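Local coordinates for SusD homolog (Bacteroides thetaiotaomicron, PDB 3EHM), which probably binds mucin O-glycans as a SusD-like outer-membrane lipoprotein of a gut symbiont, helping it to use host mucin glycans, at residues Arg214-Asp219 with Lys351-Leu356; Val163-Leu168 with Glu220-Glu225. All coordinates share one frame; numbering follows the deposited sequence.

Interaction 1: Arg214-Asp219 with Lys351-Leu356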
loop_
_atom_site.group_PDB
_atom_site.type_symbol
_atom_site.label_atom_id
_atom_site.label_comp_id
_atom_site.label_asym_id
_atom_site.label_seq_id
_atom_site.Cartn_x
_atom_site.Cartn_y
_atom_site.Cartn_z
ATOM N N ARG A 214 7.190 -11.285 1.869
ATOM C CA ARG A 214 6.606 -11.220 0.533
ATOM C C ARG A 214 7.087 -12.361 -0.367
ATOM O O ARG A 214 6.345 -12.822 -1.228
ATOM C CB ARG A 214 6.955 -9.892 -0.150
ATOM C CG ARG A 214 6.226 -9.682 -1.480
ATOM C CD ARG A 214 5.054 -8.723 -1.313
ATOM N NE ARG A 214 5.507 -7.334 -1.287
ATOM C CZ ARG A 214 5.100 -6.420 -0.410
ATOM N NH1 ARG A 214 4.225 -6.735 0.537
ATOM N NH2 ARG A 214 5.563 -5.181 -0.492
ATOM N N VAL A 215 8.321 -12.818 -0.169
ATOM C CA VAL A 215 8.869 -13.877 -1.013
ATOM C C VAL A 215 8.861 -15.294 -0.441
ATOM O O VAL A 215 9.130 -16.244 -1.173
ATOM C CB VAL A 215 10.333 -13.574 -1.415
ATOM C CG1 VAL A 215 10.443 -12.174 -2.005
ATOM C CG2 VAL A 215 11.244 -13.723 -0.204
ATOM N N HIS A 216 8.538 -15.455 0.837
ATOM C CA HIS A 216 8.584 -16.793 1.431
ATOM C C HIS A 216 7.791 -17.889 0.718
ATOM O O HIS A 216 8.227 -19.041 0.692
ATOM C CB HIS A 216 8.241 -16.729 2.934
ATOM C CG HIS A 216 6.785 -16.879 3.255
ATOM N ND1 HIS A 216 6.181 -18.108 3.407
ATOM C CD2 HIS A 216 5.831 -15.955 3.518
ATOM C CE1 HIS A 216 4.917 -17.935 3.752
ATOM N NE2 HIS A 216 4.678 -16.638 3.827
ATOM N N PHE A 217 6.652 -17.551 0.117
ATOM C CA PHE A 217 5.868 -18.561 -0.589
ATOM C C PHE A 217 6.525 -18.997 -1.900
ATOM O O PHE A 217 6.516 -20.179 -2.247
ATOM C CB PHE A 217 4.448 -18.054 -0.878
ATOM C CG PHE A 217 3.483 -18.259 0.261
ATOM C CD1 PHE A 217 2.771 -17.187 0.788
ATOM C CD2 PHE A 217 3.294 -19.526 0.812
ATOM C CE1 PHE A 217 1.882 -17.368 1.852
ATOM C CE2 PHE A 217 2.407 -19.720 1.875
ATOM C CZ PHE A 217 1.701 -18.638 2.396
ATOM N N ILE A 218 7.095 -18.040 -2.623
ATOM C CA ILE A 218 7.740 -18.318 -3.903
ATOM C C ILE A 218 9.194 -18.753 -3.743
ATOM O O ILE A 218 9.677 -19.605 -4.489
ATOM C CB ILE A 218 7.693 -17.074 -4.827
ATOM C CG1 ILE A 218 6.248 -16.783 -5.236
ATOM C CG2 ILE A 218 8.554 -17.301 -6.074
ATOM C CD1 ILE A 218 5.627 -17.853 -6.123
ATOM N N ASP A 219 9.888 -18.168 -2.772
ATOM C CA ASP A 219 11.290 -18.497 -2.536
ATOM C C ASP A 219 11.613 -18.463 -1.046
ATOM O O ASP A 219 12.155 -17.480 -0.538
ATOM C CB ASP A 219 12.193 -17.508 -3.275
ATOM C CG ASP A 219 13.602 -18.039 -3.473
ATOM O OD1 ASP A 219 14.167 -18.617 -2.523
ATOM O OD2 ASP A 219 14.149 -17.867 -4.585
ATOM N N LYS A 351 5.476 -10.552 11.557
ATOM C CA LYS A 351 6.079 -11.553 12.433
ATOM C C LYS A 351 5.102 -12.712 12.642
ATOM O O LYS A 351 5.507 -13.873 12.726
ATOM C CB LYS A 351 6.458 -10.926 13.781
ATOM C CG LYS A 351 7.597 -9.920 13.675
ATOM C CD LYS A 351 8.015 -9.361 15.028
ATOM C CE LYS A 351 8.659 -10.423 15.898
ATOM N NZ LYS A 351 9.160 -9.851 17.181
ATOM N N ALA A 352 3.814 -12.390 12.714
ATOM C CA ALA A 352 2.780 -13.404 12.896
ATOM C C ALA A 352 2.831 -14.419 11.755
ATOM O O ALA A 352 2.836 -15.636 11.981
ATOM C CB ALA A 352 1.406 -12.741 12.946
ATOM N N GLU A 353 2.864 -13.921 10.524
ATOM C CA GLU A 353 2.920 -14.805 9.368
ATOM C C GLU A 353 4.242 -15.564 9.360
ATOM O O GLU A 353 4.281 -16.759 9.076
ATOM C CB GLU A 353 2.791 -14.019 8.060
ATOM C CG GLU A 353 2.599 -14.925 6.850
ATOM C CD GLU A 353 2.520 -14.173 5.536
ATOM O OE1 GLU A 353 2.124 -12.989 5.544
ATOM O OE2 GLU A 353 2.841 -14.779 4.490
ATOM N N ALA A 354 5.328 -14.865 9.674
ATOM C CA ALA A 354 6.644 -15.500 9.687
ATOM C C ALA A 354 6.661 -16.679 10.654
ATOM O O ALA A 354 7.147 -17.762 10.320
ATOM C CB ALA A 354 7.709 -14.487 10.075
ATOM N N ALA A 355 6.123 -16.467 11.848
ATOM C CA ALA A 355 6.081 -17.513 12.857
ATOM C C ALA A 355 5.152 -18.646 12.431
ATOM O O ALA A 355 5.423 -19.817 12.696
ATOM C CB ALA A 355 5.624 -16.930 14.195
ATOM N N LEU A 356 4.063 -18.293 11.759
ATOM C CA LEU A 356 3.094 -19.283 11.301
ATOM C C LEU A 356 3.735 -20.276 10.329
ATOM O O LEU A 356 3.353 -21.444 10.285
ATOM C CB LEU A 356 1.906 -18.584 10.630
ATOM C CG LEU A 356 0.755 -19.465 10.128
ATOM C CD1 LEU A 356 0.128 -20.210 11.296
ATOM C CD2 LEU A 356 -0.295 -18.594 9.434
#
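H216 and E353 are joined by one hydrogen bond, the NE2 of H216 giving its N-H to OE2 of E353 at 2.7 Å, with ring and carboxylate planes 69° apart. The oxygen lies in the plane of the imidazole, whereas NE2 approaches OE2 on the anti side, tilted 24° out of the carboxylate plane. E353 gets there because its CG stands anti to the backbone N (chi1 -170°) and the chain runs on extended, a reach that suits glutamate to this gap. Its other oxygen, OE1, is salt-bridged to R458, so both carboxylate oxygens have partners. This bond and the meeting of the H216 and Y357 rings form the tight, buried part. The looser side is the partly exposed F217, whose CE1 comes only to 3.8 Å from OE2 of E353. Within 214-219, F217 backs the imidazole, and histidine suits the place by offering both an N-H and a flat ring. A leucine in place of H216 would probably leave OE2 without this donor and the E353 side chain freer to turn. This histidine–carboxylate hydrogen bond ties the C-terminal part of helix 197-215 to helix 344-356 in the alpha-helical, TPR-containing SusD fold.

Interaction 2: Val163-Leu168 with Glu220-Glu225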
loop_
_atom_site.group_PDB
_atom_site.type_symbol
_atom_site.label_atom_id
_atom_site.label_comp_id
_atom_site.label_asym_id
_atom_site.label_seq_id
_atom_site.Cartn_x
_atom_site.Cartn_y
_atom_site.Cartn_z
ATOM N N VAL A 163 14.880 -7.873 -8.911
ATOM C CA VAL A 163 14.677 -6.621 -8.193
ATOM C C VAL A 163 14.627 -6.928 -6.701
ATOM O O VAL A 163 15.274 -6.258 -5.894
ATOM C CB VAL A 163 13.353 -5.938 -8.608
ATOM C CG1 VAL A 163 13.108 -4.702 -7.738
ATOM C CG2 VAL A 163 13.407 -5.549 -10.083
ATOM N N TYR A 164 13.864 -7.954 -6.337
ATOM C CA TYR A 164 13.749 -8.334 -4.936
ATOM C C TYR A 164 15.079 -8.802 -4.351
ATOM O O TYR A 164 15.475 -8.355 -3.277
ATOM C CB TYR A 164 12.678 -9.414 -4.756
ATOM C CG TYR A 164 11.315 -8.842 -4.431
ATOM C CD1 TYR A 164 10.597 -8.103 -5.374
ATOM C CD2 TYR A 164 10.766 -8.998 -3.161
ATOM C CE1 TYR A 164 9.363 -7.527 -5.053
ATOM C CE2 TYR A 164 9.539 -8.431 -2.831
ATOM C CZ TYR A 164 8.846 -7.698 -3.773
ATOM O OH TYR A 164 7.637 -7.143 -3.430
ATOM N N ARG A 165 15.772 -9.694 -5.051
ATOM C CA ARG A 165 17.058 -10.189 -4.563
ATOM C C ARG A 165 18.045 -9.043 -4.379
ATOM O O ARG A 165 18.780 -8.999 -3.393
ATOM C CB ARG A 165 17.658 -11.205 -5.543
ATOM C CG ARG A 165 16.966 -12.554 -5.551
ATOM C CD ARG A 165 17.603 -13.514 -6.551
ATOM N NE ARG A 165 16.972 -14.828 -6.494
ATOM C CZ ARG A 165 17.127 -15.687 -5.491
ATOM N NH1 ARG A 165 17.898 -15.370 -4.459
ATOM N NH2 ARG A 165 16.508 -16.859 -5.516
ATOM N N SER A 166 18.050 -8.118 -5.337
ATOM C CA SER A 166 18.956 -6.974 -5.308
ATOM C C SER A 166 18.612 -5.958 -4.224
ATOM O O SER A 166 19.509 -5.393 -3.590
ATOM C CB SER A 166 18.967 -6.290 -6.678
ATOM O OG SER A 166 19.324 -7.212 -7.699
HETATM N N MSE A 167 17.322 -5.723 -4.003
HETATM C CA MSE A 167 16.907 -4.765 -2.988
HETATM C C MSE A 167 17.244 -5.246 -1.581
HETATM O O MSE A 167 17.623 -4.451 -0.723
HETATM C CB MSE A 167 15.409 -4.480 -3.091
HETATM C CG MSE A 167 14.986 -3.266 -2.287
HETATM SE SE MSE A 167 13.107 -2.882 -2.462
HETATM C CE MSE A 167 13.007 -2.641 -4.374
ATOM N N LEU A 168 17.101 -6.547 -1.338
ATOM C CA LEU A 168 17.419 -7.102 -0.025
ATOM C C LEU A 168 18.909 -6.913 0.268
ATOM O O LEU A 168 19.299 -6.541 1.376
ATOM C CB LEU A 168 17.045 -8.589 0.030
ATOM C CG LEU A 168 15.557 -8.923 0.207
ATOM C CD1 LEU A 168 15.317 -10.396 -0.057
ATOM C CD2 LEU A 168 15.108 -8.549 1.621
ATOM N N GLU A 220 11.287 -19.546 -0.350
ATOM C CA GLU A 220 11.539 -19.632 1.082
ATOM C C GLU A 220 13.019 -19.466 1.438
ATOM O O GLU A 220 13.357 -18.900 2.481
ATOM C CB GLU A 220 11.016 -20.966 1.617
ATOM C CG GLU A 220 11.315 -21.198 3.082
ATOM C CD GLU A 220 10.658 -22.453 3.618
ATOM O OE1 GLU A 220 10.674 -23.485 2.911
ATOM O OE2 GLU A 220 10.134 -22.407 4.751
ATOM N N THR A 221 13.899 -19.959 0.574
ATOM C CA THR A 221 15.336 -19.853 0.814
ATOM C C THR A 221 15.756 -18.386 0.906
ATOM O O THR A 221 16.466 -17.995 1.830
ATOM C CB THR A 221 16.137 -20.546 -0.309
ATOM O OG1 THR A 221 15.788 -21.937 -0.363
ATOM C CG2 THR A 221 17.629 -20.418 -0.056
ATOM N N LEU A 222 15.313 -17.576 -0.051
ATOM C CA LEU A 222 15.643 -16.153 -0.050
ATOM C C LEU A 222 15.066 -15.494 1.194
ATOM O O LEU A 222 15.708 -14.642 1.809
ATOM C CB LEU A 222 15.081 -15.465 -1.297
ATOM C CG LEU A 222 15.195 -13.938 -1.324
ATOM C CD1 LEU A 222 16.659 -13.519 -1.298
ATOM C CD2 LEU A 222 14.509 -13.404 -2.571
ATOM N N ALA A 223 13.849 -15.888 1.561
ATOM C CA ALA A 223 13.192 -15.332 2.740
ATOM C C ALA A 223 14.055 -15.588 3.966
ATOM O O ALA A 223 14.311 -14.684 4.761
ATOM C CB ALA A 223 11.819 -15.963 2.924
ATOM N N LYS A 224 14.510 -16.828 4.108
ATOM C CA LYS A 224 15.349 -17.212 5.236
ATOM C C LYS A 224 16.731 -16.563 5.182
ATOM O O LYS A 224 17.388 -16.409 6.206
ATOM C CB LYS A 224 15.507 -18.734 5.273
ATOM C CG LYS A 224 14.218 -19.494 5.554
ATOM C CD LYS A 224 14.439 -20.998 5.439
ATOM C CE LYS A 224 13.212 -21.789 5.860
ATOM N NZ LYS A 224 13.369 -23.246 5.570
ATOM N N GLU A 225 17.176 -16.185 3.988
ATOM C CA GLU A 225 18.488 -15.563 3.846
ATOM C C GLU A 225 18.537 -14.177 4.485
ATOM O O GLU A 225 19.617 -13.690 4.811
ATOM C CB GLU A 225 18.875 -15.447 2.362
ATOM C CG GLU A 225 20.362 -15.171 2.123
ATOM C CD GLU A 225 20.693 -14.864 0.666
ATOM O OE1 GLU A 225 19.987 -15.372 -0.234
ATOM O OE2 GLU A 225 21.673 -14.121 0.418
#
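Between 163-168 and 220-225 the CA atoms of R165 and L222 are closest, 7.6 Å apart. L222 points toward the other helix, its CG anti to the backbone N (chi1 172°), and meets L168 tip to tip, with L168 CD1 3.6 Å from L222 CD1. Leucine suits both positions, since its branched end offers methyls to a buried apolar seam; L168 also leans on I211 of helix 197-215. R165 lies along the partly exposed edge of the contact. Its chain is extended from CG to NE and runs obliquely across L222, with CG 4.0 Å from CD2 of L222 and NH1 3.9 Å from CD1 of L222. That CD2 methyl lies over one face of the guanidinium, while NE and NH2 are engaged elsewhere, in salt bridges with E161 and D219. An arginine fits such a border because its aliphatic part can lie on a leucine as its charged end reaches carboxylates. D219 is also the N-cap residue of helix 220-231, with OD1 accepting from the backbone N of L222, so R165 is held by the residue that caps the partner helix. The arrangement is a helix–helix interface with an apolar centre and a charged border, within the helical scaffold of the SusD family.

The two contacts lie about 12 Å apart, centre to centre, on the same side of the chain's centre, and their segments alternate along the sequence: 163-168, 214-219, 220-225, then 351-356. Helices 160-178, 197-215 and 220-231 follow one another, and helix 344-356 joins them from much later in the chain. The short turn between helices 197-215 and 220-231 links the two contacts. Beside it, R214 NE and Y164 OH are 3.0 Å apart in a probable hydrogen bond, V215 packs on Y164, and H216 lies against A223. Interaction 1 thus joins the turn to helix 344-356, and interaction 2 joins the helix after it to helix 160-178, knitting sequence-distant helices into one scaffold.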